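Local coordinates for protein chitosanase (Bacillus subtilis subsp. subtilis str. 168, PDB 7C6C) that hydrolyses internal beta-1,4 linkages between D-glucosamine residues of partly acetylated chitosan, and so probably aids defence against invading fungi, at residues Asn4-Gln7 with Lys8-Glu12; Lys68-Lys71 with Tyr72-Glu75; Tyr157-Ile160 with Lys161-Asn164; Asp199-Asp202 with Glu203-Ser207; Ser216-Glu220 with Asn221-Leu225. All coordinates share one frame; numbering follows the deposited sequence. Where two conformers were deposited one is given.

In the fold
All five contacts are local and none closes a long loop; they follow one another along the chain without nesting or crossing. Interaction 1 covers the start of helix 5-20. Interaction 2 is the turn leading into helix 73-82, its centre about 33 Å from that of interaction 1. Interaction 3 lies within helix 156-167. Interaction 4, around helix 201-205, is the contact beside the putative nucleophile Asp35. Interaction 5 ends helix 209-219, which follows helix 201-205 in the chain. The fold brings only interactions 1 and 5 into touch: Arg10 NH1 lies 2.9 Å from Leu225 O, and Gln7 NE2 3.1 Å from Asn224 O, both probable hydrogen bonds that tie the N-terminal helix to the turn after helix 209-219.

Interaction 1 (Asn4-Gln7 with Lys8-Glu12); sequences NKDQ and KRRAE
Asn4 O receives the amide of Lys8 at 2.8 Å from N, with an N-H...O angle of 163°, the first i to i+4 bond of helix 5-20. Asn4 is the N-cap and forms a capping box with Gln7: Gln7 N donates to Asn4 OD1 (2.8 Å) nearly along the line of the side-chain carbonyl, and Asn4 N returns the bond to Gln7 OE1 (3.0 Å). Within the first turn, Asp6 lies near Arg9 and Arg10, three and four residues on. The Arg10 guanidinium lays one face over Asp6 CB, with NH1 3.6 Å from that carbon, while water 1 donates to Asp6 OD2 (2.8 Å) and accepts from Arg10 NH1 (3.0 Å). Arg9, bent at chi3 (44°), brings NH2 within 3.8 Å of Asp6 OD1, a long salt bridge with planes 63° apart. Both arginines also pair with the C-terminal carboxylate of Lys242. Asp6 is thus probably the weaker partner, offsetting part of their positive charge, and would probably interact favourably with the helix dipole.

Interaction 2 (Lys68-Lys71 with Tyr72-Glu75); sequences KLKK and YLPE
The turn that leads into helix 73-82 sets Lys71 lengthwise along the Tyr72 ring. The backbone of 68-71 is helical in phi and psi without the regular bonds, and two i to i+3 bonds close the turn: Tyr72 N donates to Leu69 O (3.0 Å) and Leu73 N to Lys70 O (3.0 Å), each donor standing well above the carbonyl plane. Lys71 CG sits between the backbone N and the carbonyl carbon (chi1 76°), which carries the extended chain over one face of the ring. Lys71 CG is 4.1 Å from the centroid of the Tyr72 ring and 14° off the normal, a CH-pi contact, and CE comes to 3.6 Å from Tyr72 CZ. Leu69 CA lies in plane at the ring edge, and Leu69 CD2 is 4.1 Å from Tyr72 CD2. The phenol OH bonds to Lys91 O, and the Phe93 and Tyr72 rings pack edge-to-face. Water 2 donates to Lys71 O at 2.8 Å and accepts from Glu75 N at 3.0 Å.

Interaction 3 (Tyr157-Ile160 with Lys161-Asn164); sequences YALI and KRTN
Lys161 crosses the Tyr157 side chain at about a right angle, passing over one face of the ring. Its CB lies 3.6 Å from Tyr157 O, the oxygen that also accepts the Lys161 amide. Lys161 CG is then over the ring, 3.9 Å from the Tyr157 centroid and 17° off the normal, a CH-pi contact displaced toward the rim. Lys161 CD closes to 3.5 Å from Tyr157 CE2. There the chain bends (chi3 -65°), bringing CE to 3.7 Å from Tyr157 CD2, and NZ ends near the same side of the ring, 4.1 Å from Tyr157 CE2. Arg125 adds a cation-pi contact to this tyrosine. Tyr157 and Lys161 are one turn apart on helix 156-167, whose regular i to i+4 bonds run through the whole segment pair. One of them is doubled: Leu159 O accepts both Thr163 N and Thr163 OG1 (2.8 Å), which reach it from opposite faces of its carbonyl plane, so the buried threonine hydroxyl is satisfied within its own helix. Arg162, bent at chi2 and chi3, brings NH2 to 3.4 Å from Leu159 CD2, while its NH1 donates to Pro153 O. Asn164 lies alongside Ile160, ND2 3.8 Å from Ile160 CG2, and its OD1 accepts from Trp180 NE1.

Interaction 4 (Asp199-Asp202 with Glu203-Ser207); sequences DTRD and EWRES
Thr200, at the N-cap position of helix 201-205 but without a side-chain capping bond, accepts the amide of Trp204 (N to Thr200 O 2.9 Å). With OG1 anti to the backbone N (chi1 -163°), its side chain lies over one face of the indole: Thr200 CG2 is 3.8 Å from the centroid of the Trp204 six-membered ring, 16° off the normal, a CH-pi contact. Thr200 OG1 stands 3.1 Å from Trp204 NE1, too poorly angled for a hydrogen bond, and bonds Arg37 NH1 instead. Trp204 O is gripped by Ser207 N (2.9 Å) and Ser207 OG (2.7 Å), and that OG also bonds Gln146 NE2. Water 3 satisfies Glu203 N (2.9 Å) and donates to Asp199 O. Arg201 and Arg205 run side by side, Arg201 NE 3.8 Å from Arg205 NH1; Met193 O accepts from Arg205 NE and Asn194 OD1 from NH1, which may ease this closeness. Thr200 lies about 4 Å from the probable nucleophile Asp35 (side chains), and the Arg37 bond and indole face would probably limit how far it turns.

Interaction 5 (Ser216-Glu220 with Asn221-Leu225); sequences SIAKE and NNYNL
The Tyr223 ring comes up against Ala218 with its hydroxyl end: CB of the alanine is 3.4 Å from Tyr223 OH and 3.8 Å from CZ. Ala218 O approaches the same ring obliquely, 3.5 Å from Tyr223 CE1. Elsewhere the ring packs on Leu135 of helix 134-147 and on Lys178 and Leu181 of helix 177-193. At the second flat group, the Asn222 amide, water 4 accepts from ND2 and donates to Glu220 OE1, bridging the two side chains. Asn222 CG is anti to the backbone N (chi1 -172°), and the Asn222 side chain crosses that of Ile217, its CB 3.8 Å from Ile217 CG2, while its OD1 accepts from Asn226 N. Helix 209-219 ends here in a Schellman motif. Asn221 takes positive phi (60°), and two amides turn back into the last turn: Asn222 N to Ile217 O at 3.1 Å and Asn221 N to Ala218 O at 2.8 Å. The latter donor stands 62° out of the carbonyl plane, well off a lone pair. A type I beta turn follows directly from Asn222 to Leu225, closed by Leu225 N to Asn222 O at 3.0 Å. Leu225 brings CD1 to 4.1 Å from Ile217 CG2, apolar packing next to Ala138.

Interaction 1 (Asn4-Gln7 with Lys8-Glu12)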
loop_
_atom_site.group_PDB
_atom_site.type_symbol
_atom_site.label_atom_id
_atom_site.label_comp_id
_atom_site.label_asym_id
_atom_site.label_seq_id
_atom_site.Cartn_x
_atom_site.Cartn_y
_atom_site.Cartn_z
ATOM N N ASN A 4 16.963 -3.417 2.040
ATOM C CA ASN A 4 17.599 -4.073 3.175
ATOM C C ASN A 4 16.737 -3.886 4.426
ATOM O O ASN A 4 15.680 -3.258 4.389
ATOM C CB ASN A 4 19.067 -3.650 3.319
ATOM C CG ASN A 4 19.244 -2.217 3.817
ATOM O OD1 ASN A 4 18.372 -1.646 4.469
ATOM N ND2 ASN A 4 20.408 -1.638 3.529
ATOM N N LYS A 5 17.187 -4.443 5.552
ATOM C CA LYS A 5 16.361 -4.439 6.758
ATOM C C LYS A 5 15.959 -3.025 7.165
ATOM O O LYS A 5 14.777 -2.749 7.396
ATOM C CB LYS A 5 17.098 -5.141 7.896
ATOM C CG LYS A 5 16.310 -5.242 9.185
ATOM C CD LYS A 5 17.033 -6.170 10.150
ATOM C CE LYS A 5 16.207 -6.460 11.390
ATOM N NZ LYS A 5 16.160 -5.300 12.320
ATOM N N ASP A 6 16.930 -2.116 7.267
ATOM C CA ASP A 6 16.616 -0.752 7.682
ATOM C C ASP A 6 15.785 -0.027 6.633
ATOM O O ASP A 6 14.824 0.674 6.974
ATOM C CB ASP A 6 17.894 0.046 7.953
ATOM C CG ASP A 6 18.601 -0.378 9.214
ATOM O OD1 ASP A 6 17.940 -0.913 10.124
ATOM O OD2 ASP A 6 19.822 -0.137 9.302
ATOM N N GLN A 7 16.158 -0.152 5.358
ATOM C CA GLN A 7 15.423 0.549 4.309
ATOM C C GLN A 7 13.981 0.076 4.233
ATOM O O GLN A 7 13.067 0.887 4.030
ATOM C CB GLN A 7 16.095 0.343 2.956
ATOM C CG GLN A 7 17.479 0.941 2.856
ATOM C CD GLN A 7 18.283 0.365 1.709
ATOM O OE1 GLN A 7 18.022 -0.747 1.231
ATOM N NE2 GLN A 7 19.281 1.114 1.273
ATOM N N LYS A 8 13.763 -1.237 4.368
ATOM C CA LYS A 8 12.409 -1.775 4.303
ATOM C C LYS A 8 11.565 -1.265 5.463
ATOM O O LYS A 8 10.397 -0.899 5.282
ATOM C CB LYS A 8 12.450 -3.305 4.294
ATOM C CG LYS A 8 11.125 -3.970 3.942
ATOM C CD LYS A 8 11.309 -5.470 3.728
ATOM C CE LYS A 8 9.999 -6.175 3.393
ATOM N NZ LYS A 8 9.130 -6.384 4.582
ATOM N N ARG A 9 12.139 -1.242 6.670
ATOM C CA ARG A 9 11.429 -0.690 7.816
ATOM C C ARG A 9 11.052 0.764 7.570
ATOM O O ARG A 9 9.917 1.173 7.833
ATOM C CB ARG A 9 12.270 -0.817 9.088
ATOM C CG ARG A 9 11.574 -0.200 10.298
ATOM C CD ARG A 9 12.431 -0.146 11.557
ATOM N NE ARG A 9 13.794 0.312 11.311
ATOM C CZ ARG A 9 14.172 1.573 11.136
ATOM N NH1 ARG A 9 13.277 2.562 11.167
ATOM N NH2 ARG A 9 15.461 1.835 10.921
ATOM N N ARG A 10 12.002 1.567 7.076
ATOM C CA ARG A 10 11.715 2.975 6.822
ATOM C C ARG A 10 10.604 3.134 5.793
ATOM O O ARG A 10 9.707 3.973 5.960
ATOM C CB ARG A 10 12.991 3.699 6.382
ATOM C CG ARG A 10 14.034 3.743 7.476
ATOM C CD ARG A 10 15.283 4.514 7.096
ATOM N NE ARG A 10 16.214 4.469 8.218
ATOM C CZ ARG A 10 17.446 3.981 8.167
ATOM N NH1 ARG A 10 17.954 3.543 7.021
ATOM N NH2 ARG A 10 18.172 3.949 9.274
ATOM N N ALA A 11 10.656 2.344 4.715
ATOM C CA ALA A 11 9.599 2.384 3.709
ATOM C C ALA A 11 8.246 2.073 4.328
ATOM O O ALA A 11 7.240 2.724 4.011
ATOM C CB ALA A 11 9.908 1.383 2.599
ATOM N N GLU A 12 8.203 1.074 5.211
ATOM C CA GLU A 12 6.946 0.681 5.839
ATOM C C GLU A 12 6.454 1.731 6.829
ATOM O O GLU A 12 5.240 1.936 6.963
ATOM C CB GLU A 12 7.107 -0.695 6.489
ATOM C CG GLU A 12 7.300 -1.770 5.438
ATOM C CD GLU A 12 7.700 -3.131 5.974
ATOM O OE1 GLU A 12 8.212 -3.214 7.109
ATOM O OE2 GLU A 12 7.507 -4.128 5.242
HETATM O O HOH W 1 20.462 2.306 8.037
#

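Interaction 2 (Lys68-Lys71 with Tyr72-Glu75)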
loop_
_atom_site.group_PDB
_atom_site.type_symbol
_atom_site.label_atom_id
_atom_site.label_comp_id
_atom_site.label_asym_id
_atom_site.label_seq_id
_atom_site.Cartn_x
_atom_site.Cartn_y
_atom_site.Cartn_z
ATOM N N LYS A 68 -11.653 -16.878 15.476
ATOM C CA LYS A 68 -12.829 -16.014 15.572
ATOM C C LYS A 68 -13.249 -15.406 14.242
ATOM O O LYS A 68 -14.365 -14.881 14.147
ATOM C CB LYS A 68 -12.599 -14.899 16.593
ATOM C CG LYS A 68 -11.669 -13.782 16.126
ATOM C CD LYS A 68 -11.482 -12.722 17.214
ATOM C CE LYS A 68 -10.614 -13.232 18.363
ATOM N NZ LYS A 68 -10.592 -12.277 19.504
ATOM N N LEU A 69 -12.388 -15.433 13.232
ATOM C CA LEU A 69 -12.726 -14.876 11.932
ATOM C C LEU A 69 -13.185 -15.924 10.924
ATOM O O LEU A 69 -13.683 -15.549 9.860
ATOM C CB LEU A 69 -11.536 -14.103 11.360
ATOM C CG LEU A 69 -11.071 -12.875 12.148
ATOM C CD1 LEU A 69 -9.801 -12.299 11.532
ATOM C CD2 LEU A 69 -12.162 -11.815 12.231
ATOM N N LYS A 70 -13.056 -17.218 11.242
ATOM C CA LYS A 70 -13.409 -18.264 10.284
ATOM C C LYS A 70 -14.831 -18.099 9.763
ATOM O O LYS A 70 -15.080 -18.279 8.566
ATOM C CB LYS A 70 -13.235 -19.646 10.920
ATOM C CG LYS A 70 -13.737 -20.773 10.029
ATOM C CD LYS A 70 -13.720 -22.132 10.720
ATOM C CE LYS A 70 -14.373 -23.189 9.829
ATOM N NZ LYS A 70 -14.511 -24.501 10.521
ATOM N N LYS A 71 -15.775 -17.742 10.639
ATOM C CA LYS A 71 -17.176 -17.686 10.234
ATOM C C LYS A 71 -17.437 -16.611 9.195
ATOM O O LYS A 71 -18.491 -16.645 8.547
ATOM C CB LYS A 71 -18.098 -17.489 11.442
ATOM C CG LYS A 71 -18.113 -16.080 12.005
ATOM C CD LYS A 71 -19.234 -15.928 13.026
ATOM C CE LYS A 71 -19.528 -14.461 13.311
ATOM N NZ LYS A 71 -20.747 -14.286 14.143
ATOM N N TYR A 72 -16.514 -15.661 9.020
ATOM C CA TYR A 72 -16.689 -14.624 8.019
ATOM C C TYR A 72 -16.219 -15.048 6.639
ATOM O O TYR A 72 -16.450 -14.315 5.676
ATOM C CB TYR A 72 -15.967 -13.339 8.437
ATOM C CG TYR A 72 -16.515 -12.772 9.720
ATOM C CD1 TYR A 72 -17.734 -12.105 9.741
ATOM C CD2 TYR A 72 -15.831 -12.923 10.914
ATOM C CE1 TYR A 72 -18.250 -11.591 10.917
ATOM C CE2 TYR A 72 -16.337 -12.421 12.095
ATOM C CZ TYR A 72 -17.543 -11.756 12.094
ATOM O OH TYR A 72 -18.036 -11.261 13.274
ATOM N N LEU A 73 -15.551 -16.197 6.512
ATOM C CA LEU A 73 -15.036 -16.605 5.203
ATOM C C LEU A 73 -16.103 -16.675 4.120
ATOM O O LEU A 73 -15.839 -16.201 3.003
ATOM C CB LEU A 73 -14.243 -17.913 5.309
ATOM C CG LEU A 73 -12.836 -17.770 5.886
ATOM C CD1 LEU A 73 -12.244 -19.126 6.210
ATOM C CD2 LEU A 73 -11.936 -17.011 4.921
ATOM N N PRO A 74 -17.290 -17.253 4.344
ATOM C CA PRO A 74 -18.262 -17.305 3.235
ATOM C C PRO A 74 -18.641 -15.929 2.717
ATOM O O PRO A 74 -18.702 -15.719 1.498
ATOM C CB PRO A 74 -19.446 -18.076 3.837
ATOM C CG PRO A 74 -18.814 -18.949 4.895
ATOM C CD PRO A 74 -17.723 -18.081 5.486
ATOM N N GLU A 75 -18.875 -14.967 3.615
ATOM C CA GLU A 75 -19.208 -13.623 3.161
ATOM C C GLU A 75 -18.001 -12.938 2.525
ATOM O O GLU A 75 -18.132 -12.291 1.481
ATOM C CB GLU A 75 -19.770 -12.789 4.310
ATOM C CG GLU A 75 -20.116 -11.353 3.928
ATOM C CD GLU A 75 -21.278 -11.227 2.947
ATOM O OE1 GLU A 75 -21.983 -12.221 2.664
ATOM O OE2 GLU A 75 -21.507 -10.102 2.467
HETATM O O HOH W 2 -19.762 -15.273 6.462
#

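Interaction 3 (Tyr157-Ile160 with Lys161-Asn164)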
loop_
_atom_site.group_PDB
_atom_site.type_symbol
_atom_site.label_atom_id
_atom_site.label_comp_id
_atom_site.label_asym_id
_atom_site.label_seq_id
_atom_site.Cartn_x
_atom_site.Cartn_y
_atom_site.Cartn_z
ATOM N N TYR A 157 1.220 -1.072 -12.185
ATOM C CA TYR A 157 1.925 -1.212 -13.456
ATOM C C TYR A 157 1.443 -0.200 -14.490
ATOM O O TYR A 157 2.231 0.231 -15.338
ATOM C CB TYR A 157 1.849 -2.652 -13.967
ATOM C CG TYR A 157 2.754 -2.935 -15.149
ATOM C CD1 TYR A 157 4.089 -2.545 -15.144
ATOM C CD2 TYR A 157 2.271 -3.599 -16.272
ATOM C CE1 TYR A 157 4.912 -2.798 -16.224
ATOM C CE2 TYR A 157 3.086 -3.857 -17.356
ATOM C CZ TYR A 157 4.405 -3.457 -17.325
ATOM O OH TYR A 157 5.224 -3.709 -18.400
ATOM N N ALA A 158 0.169 0.205 -14.431
ATOM C CA ALA A 158 -0.291 1.282 -15.305
ATOM C C ALA A 158 0.494 2.563 -15.052
ATOM O O ALA A 158 0.864 3.276 -15.993
ATOM C CB ALA A 158 -1.786 1.526 -15.111
ATOM N N LEU A 159 0.774 2.863 -13.783
ATOM C CA LEU A 159 1.565 4.049 -13.466
ATOM C C LEU A 159 2.999 3.911 -13.965
ATOM O O LEU A 159 3.575 4.877 -14.479
ATOM C CB LEU A 159 1.550 4.313 -11.961
ATOM C CG LEU A 159 0.175 4.585 -11.346
ATOM C CD1 LEU A 159 0.321 4.956 -9.893
ATOM C CD2 LEU A 159 -0.592 5.663 -12.102
ATOM N N ILE A 160 3.596 2.725 -13.812
ATOM C CA ILE A 160 4.948 2.498 -14.323
ATOM C C ILE A 160 4.989 2.727 -15.827
ATOM O O ILE A 160 5.867 3.430 -16.344
ATOM C CB ILE A 160 5.446 1.089 -13.949
ATOM C CG1 ILE A 160 5.731 0.982 -12.452
ATOM C CG2 ILE A 160 6.691 0.723 -14.757
ATOM C CD1 ILE A 160 6.033 -0.429 -12.004
ATOM N N LYS A 161 4.033 2.141 -16.554
ATOM C CA LYS A 161 4.037 2.269 -18.008
ATOM C C LYS A 161 3.816 3.712 -18.447
ATOM O O LYS A 161 4.464 4.184 -19.389
ATOM C CB LYS A 161 2.996 1.337 -18.627
ATOM C CG LYS A 161 3.386 -0.132 -18.580
ATOM C CD LYS A 161 2.381 -1.010 -19.307
ATOM C CE LYS A 161 1.026 -1.000 -18.621
ATOM N NZ LYS A 161 0.068 -1.916 -19.312
ATOM N N ARG A 162 2.916 4.433 -17.777
ATOM C CA ARG A 162 2.695 5.830 -18.136
ATOM C C ARG A 162 3.933 6.670 -17.866
ATOM O O ARG A 162 4.252 7.580 -18.642
ATOM C CB ARG A 162 1.475 6.389 -17.405
ATOM C CG ARG A 162 0.179 5.796 -17.913
ATOM C CD ARG A 162 -0.964 6.786 -17.891
ATOM N NE ARG A 162 -1.411 7.082 -16.537
ATOM C CZ ARG A 162 -2.313 6.367 -15.871
ATOM N NH1 ARG A 162 -2.866 5.296 -16.428
ATOM N NH2 ARG A 162 -2.660 6.725 -14.647
ATOM N N THR A 163 4.641 6.377 -16.772
ATOM C CA THR A 163 5.895 7.063 -16.484
ATOM C C THR A 163 6.941 6.754 -17.547
ATOM O O THR A 163 7.610 7.662 -18.057
ATOM C CB THR A 163 6.395 6.657 -15.099
ATOM O OG1 THR A 163 5.406 6.994 -14.121
ATOM C CG2 THR A 163 7.682 7.386 -14.773
ATOM N N ASN A 164 7.086 5.473 -17.906
ATOM C CA ASN A 164 8.053 5.099 -18.934
ATOM C C ASN A 164 7.792 5.849 -20.234
ATOM O O ASN A 164 8.730 6.325 -20.887
ATOM C CB ASN A 164 8.014 3.590 -19.188
ATOM C CG ASN A 164 8.591 2.782 -18.039
ATOM O OD1 ASN A 164 9.261 3.317 -17.158
ATOM N ND2 ASN A 164 8.345 1.478 -18.055
#

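Interaction 4 (Asp199-Asp202 with Glu203-Ser207)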
loop_
_atom_site.group_PDB
_atom_site.type_symbol
_atom_site.label_atom_id
_atom_site.label_comp_id
_atom_site.label_asym_id
_atom_site.label_seq_id
_atom_site.Cartn_x
_atom_site.Cartn_y
_atom_site.Cartn_z
ATOM N N ASP A 199 -15.107 5.688 -7.678
ATOM C CA ASP A 199 -15.431 5.334 -6.297
ATOM C C ASP A 199 -14.386 5.873 -5.326
ATOM O O ASP A 199 -14.702 6.161 -4.165
ATOM C CB ASP A 199 -15.473 3.805 -6.123
ATOM C CG ASP A 199 -16.649 3.139 -6.821
ATOM O OD1 ASP A 199 -17.621 3.835 -7.182
ATOM O OD2 ASP A 199 -16.606 1.889 -6.973
ATOM N N THR A 200 -13.136 5.990 -5.770
ATOM C CA THR A 200 -12.012 6.251 -4.882
ATOM C C THR A 200 -11.525 7.701 -4.933
ATOM O O THR A 200 -10.495 8.022 -4.332
ATOM C CB THR A 200 -10.869 5.266 -5.175
ATOM O OG1 THR A 200 -9.951 5.255 -4.074
ATOM C CG2 THR A 200 -10.121 5.628 -6.463
ATOM N N ARG A 201 -12.233 8.563 -5.652
ATOM C CA ARG A 201 -11.826 9.960 -5.796
ATOM C C ARG A 201 -11.639 10.710 -4.496
ATOM O O ARG A 201 -10.602 11.316 -4.269
ATOM C CB ARG A 201 -12.858 10.732 -6.611
ATOM C CG ARG A 201 -12.840 10.464 -8.091
ATOM C CD ARG A 201 -14.125 11.010 -8.693
ATOM N NE ARG A 201 -14.031 11.218 -10.128
ATOM C CZ ARG A 201 -15.073 11.473 -10.907
ATOM N NH1 ARG A 201 -14.894 11.652 -12.207
ATOM N NH2 ARG A 201 -16.290 11.542 -10.386
ATOM N N ASP A 202 -12.658 10.686 -3.651
ATOM C CA ASP A 202 -12.599 11.435 -2.395
ATOM C C ASP A 202 -11.411 10.998 -1.551
ATOM O O ASP A 202 -10.647 11.831 -1.050
ATOM C CB ASP A 202 -13.889 11.239 -1.593
ATOM C CG ASP A 202 -15.034 12.106 -2.074
ATOM O OD1 ASP A 202 -14.852 12.909 -3.013
ATOM O OD2 ASP A 202 -16.135 11.970 -1.501
ATOM N N GLU A 203 -11.244 9.689 -1.376
ATOM C CA GLU A 203 -10.169 9.200 -0.525
ATOM C C GLU A 203 -8.805 9.479 -1.140
ATOM O O GLU A 203 -7.874 9.894 -0.438
ATOM C CB GLU A 203 -10.363 7.708 -0.252
ATOM C CG GLU A 203 -9.368 7.135 0.745
ATOM C CD GLU A 203 -9.561 7.663 2.163
ATOM O OE1 GLU A 203 -10.660 8.157 2.491
ATOM O OE2 GLU A 203 -8.596 7.598 2.952
ATOM N N TRP A 204 -8.667 9.288 -2.452
ATOM C CA TRP A 204 -7.350 9.426 -3.061
ATOM C C TRP A 204 -6.923 10.886 -3.150
ATOM O O TRP A 204 -5.742 11.202 -2.978
ATOM C CB TRP A 204 -7.318 8.740 -4.422
ATOM C CG TRP A 204 -7.101 7.267 -4.306
ATOM C CD1 TRP A 204 -7.175 6.508 -3.168
ATOM C CD2 TRP A 204 -6.741 6.377 -5.362
ATOM N NE1 TRP A 204 -6.890 5.197 -3.462
ATOM C CE2 TRP A 204 -6.616 5.092 -4.802
ATOM C CE3 TRP A 204 -6.512 6.547 -6.734
ATOM C CZ2 TRP A 204 -6.274 3.978 -5.565
ATOM C CZ3 TRP A 204 -6.163 5.446 -7.486
ATOM C CH2 TRP A 204 -6.060 4.172 -6.905
ATOM N N ARG A 205 -7.876 11.783 -3.358
ATOM C CA ARG A 205 -7.553 13.204 -3.415
ATOM C C ARG A 205 -6.995 13.664 -2.067
ATOM O O ARG A 205 -6.116 14.512 -2.014
ATOM C CB ARG A 205 -8.776 14.031 -3.838
ATOM C CG ARG A 205 -8.961 14.071 -5.349
ATOM C CD ARG A 205 -10.296 14.661 -5.800
ATOM N NE ARG A 205 -10.486 14.434 -7.233
ATOM C CZ ARG A 205 -11.664 14.341 -7.849
ATOM N NH1 ARG A 205 -11.708 14.127 -9.155
ATOM N NH2 ARG A 205 -12.796 14.477 -7.176
ATOM N N GLU A 206 -7.496 13.083 -0.982
ATOM C CA GLU A 206 -7.024 13.416 0.354
ATOM C C GLU A 206 -5.690 12.768 0.691
ATOM O O GLU A 206 -5.148 13.043 1.765
ATOM C CB GLU A 206 -8.073 13.019 1.399
ATOM C CG GLU A 206 -9.013 14.150 1.781
ATOM C CD GLU A 206 -8.281 15.326 2.404
ATOM O OE1 GLU A 206 -8.103 16.350 1.711
ATOM O OE2 GLU A 206 -7.878 15.225 3.584
ATOM N N SER A 207 -5.153 11.927 -0.193
ATOM C CA SER A 207 -3.923 11.188 0.057
ATOM C C SER A 207 -2.730 11.733 -0.715
ATOM O O SER A 207 -1.627 11.198 -0.567
ATOM C CB SER A 207 -4.114 9.712 -0.308
ATOM O OG SER A 207 -4.032 9.527 -1.709
HETATM O O HOH W 3 -13.326 7.757 -2.090
#

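Interaction 5 (Ser216-Glu220 with Asn221-Leu225)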
loop_
_atom_site.group_PDB
_atom_site.type_symbol
_atom_site.label_atom_id
_atom_site.label_comp_id
_atom_site.label_asym_id
_atom_site.label_seq_id
_atom_site.Cartn_x
_atom_site.Cartn_y
_atom_site.Cartn_z
ATOM N N SER A 216 10.021 14.970 -1.050
ATOM C CA SER A 216 10.914 15.705 -0.158
ATOM C C SER A 216 12.145 14.889 0.202
ATOM O O SER A 216 13.227 15.455 0.396
ATOM C CB SER A 216 10.166 16.138 1.102
ATOM O OG SER A 216 9.216 17.151 0.800
ATOM N N ILE A 217 12.005 13.563 0.304
ATOM C CA ILE A 217 13.167 12.709 0.531
ATOM C C ILE A 217 14.117 12.790 -0.659
ATOM O O ILE A 217 15.340 12.911 -0.498
ATOM C CB ILE A 217 12.721 11.260 0.812
ATOM C CG1 ILE A 217 11.758 11.196 2.006
ATOM C CG2 ILE A 217 13.935 10.370 1.022
ATOM C CD1 ILE A 217 11.169 9.826 2.241
ATOM N N ALA A 218 13.561 12.743 -1.875
ATOM C CA ALA A 218 14.373 12.907 -3.076
ATOM C C ALA A 218 15.079 14.256 -3.080
ATOM O O ALA A 218 16.256 14.346 -3.444
ATOM C CB ALA A 218 13.494 12.770 -4.317
ATOM N N LYS A 219 14.387 15.310 -2.648
ATOM C CA LYS A 219 14.958 16.652 -2.673
ATOM C C LYS A 219 16.029 16.852 -1.606
ATOM O O LYS A 219 16.843 17.779 -1.721
ATOM C CB LYS A 219 13.842 17.694 -2.574
ATOM C CG LYS A 219 12.947 17.762 -3.816
ATOM C CD LYS A 219 11.788 18.741 -3.614
ATOM C CE LYS A 219 10.900 18.867 -4.839
ATOM N NZ LYS A 219 11.549 19.660 -5.916
ATOM N N GLU A 220 16.057 16.000 -0.581
ATOM C CA GLU A 220 17.181 15.944 0.347
ATOM C C GLU A 220 18.335 15.117 -0.195
ATOM O O GLU A 220 19.378 15.024 0.466
ATOM C CB GLU A 220 16.741 15.396 1.706
ATOM C CG GLU A 220 15.812 16.335 2.446
ATOM C CD GLU A 220 15.432 15.861 3.836
ATOM O OE1 GLU A 220 15.925 14.809 4.311
ATOM O OE2 GLU A 220 14.623 16.558 4.468
ATOM N N ASN A 221 18.164 14.532 -1.382
ATOM C CA ASN A 221 19.130 13.608 -1.975
ATOM C C ASN A 221 19.367 12.384 -1.090
ATOM O O ASN A 221 20.484 11.884 -0.979
ATOM C CB ASN A 221 20.441 14.284 -2.384
ATOM C CG ASN A 221 21.212 13.464 -3.394
ATOM O OD1 ASN A 221 20.625 12.747 -4.209
ATOM N ND2 ASN A 221 22.533 13.561 -3.349
ATOM N N ASN A 222 18.309 11.889 -0.469
ATOM C CA ASN A 222 18.402 10.720 0.407
ATOM C C ASN A 222 17.878 9.470 -0.309
ATOM O O ASN A 222 16.967 8.783 0.155
ATOM C CB ASN A 222 17.662 10.990 1.716
ATOM C CG ASN A 222 17.870 9.907 2.753
ATOM O OD1 ASN A 222 18.799 9.101 2.651
ATOM N ND2 ASN A 222 16.999 9.880 3.768
ATOM N N TYR A 223 18.478 9.175 -1.472
ATOM C CA TYR A 223 18.008 8.065 -2.301
ATOM C C TYR A 223 18.336 6.698 -1.717
ATOM O O TYR A 223 17.712 5.708 -2.114
ATOM C CB TYR A 223 18.529 8.193 -3.731
ATOM C CG TYR A 223 17.817 9.263 -4.519
ATOM C CD1 TYR A 223 18.235 10.585 -4.447
ATOM C CD2 TYR A 223 16.725 8.962 -5.326
ATOM C CE1 TYR A 223 17.598 11.576 -5.158
ATOM C CE2 TYR A 223 16.072 9.954 -6.038
ATOM C CZ TYR A 223 16.523 11.263 -5.948
ATOM O OH TYR A 223 15.905 12.275 -6.648
ATOM N N ASN A 224 19.285 6.615 -0.789
ATOM C CA ASN A 224 19.548 5.366 -0.086
ATOM C C ASN A 224 18.625 5.157 1.103
ATOM O O ASN A 224 18.726 4.121 1.773
ATOM C CB ASN A 224 21.004 5.289 0.377
ATOM C CG ASN A 224 21.464 3.859 0.607
ATOM O OD1 ASN A 224 21.256 2.983 -0.232
ATOM N ND2 ASN A 224 22.079 3.615 1.750
ATOM N N LEU A 225 17.737 6.110 1.380
ATOM C CA LEU A 225 16.785 5.995 2.484
ATOM C C LEU A 225 17.516 5.759 3.804
ATOM O O LEU A 225 17.154 4.885 4.594
ATOM C CB LEU A 225 15.725 4.916 2.222
ATOM C CG LEU A 225 14.304 5.155 2.735
ATOM C CD1 LEU A 225 13.695 6.424 2.167
ATOM C CD2 LEU A 225 13.442 3.953 2.388
HETATM O O HOH W 4 15.057 12.195 3.817
#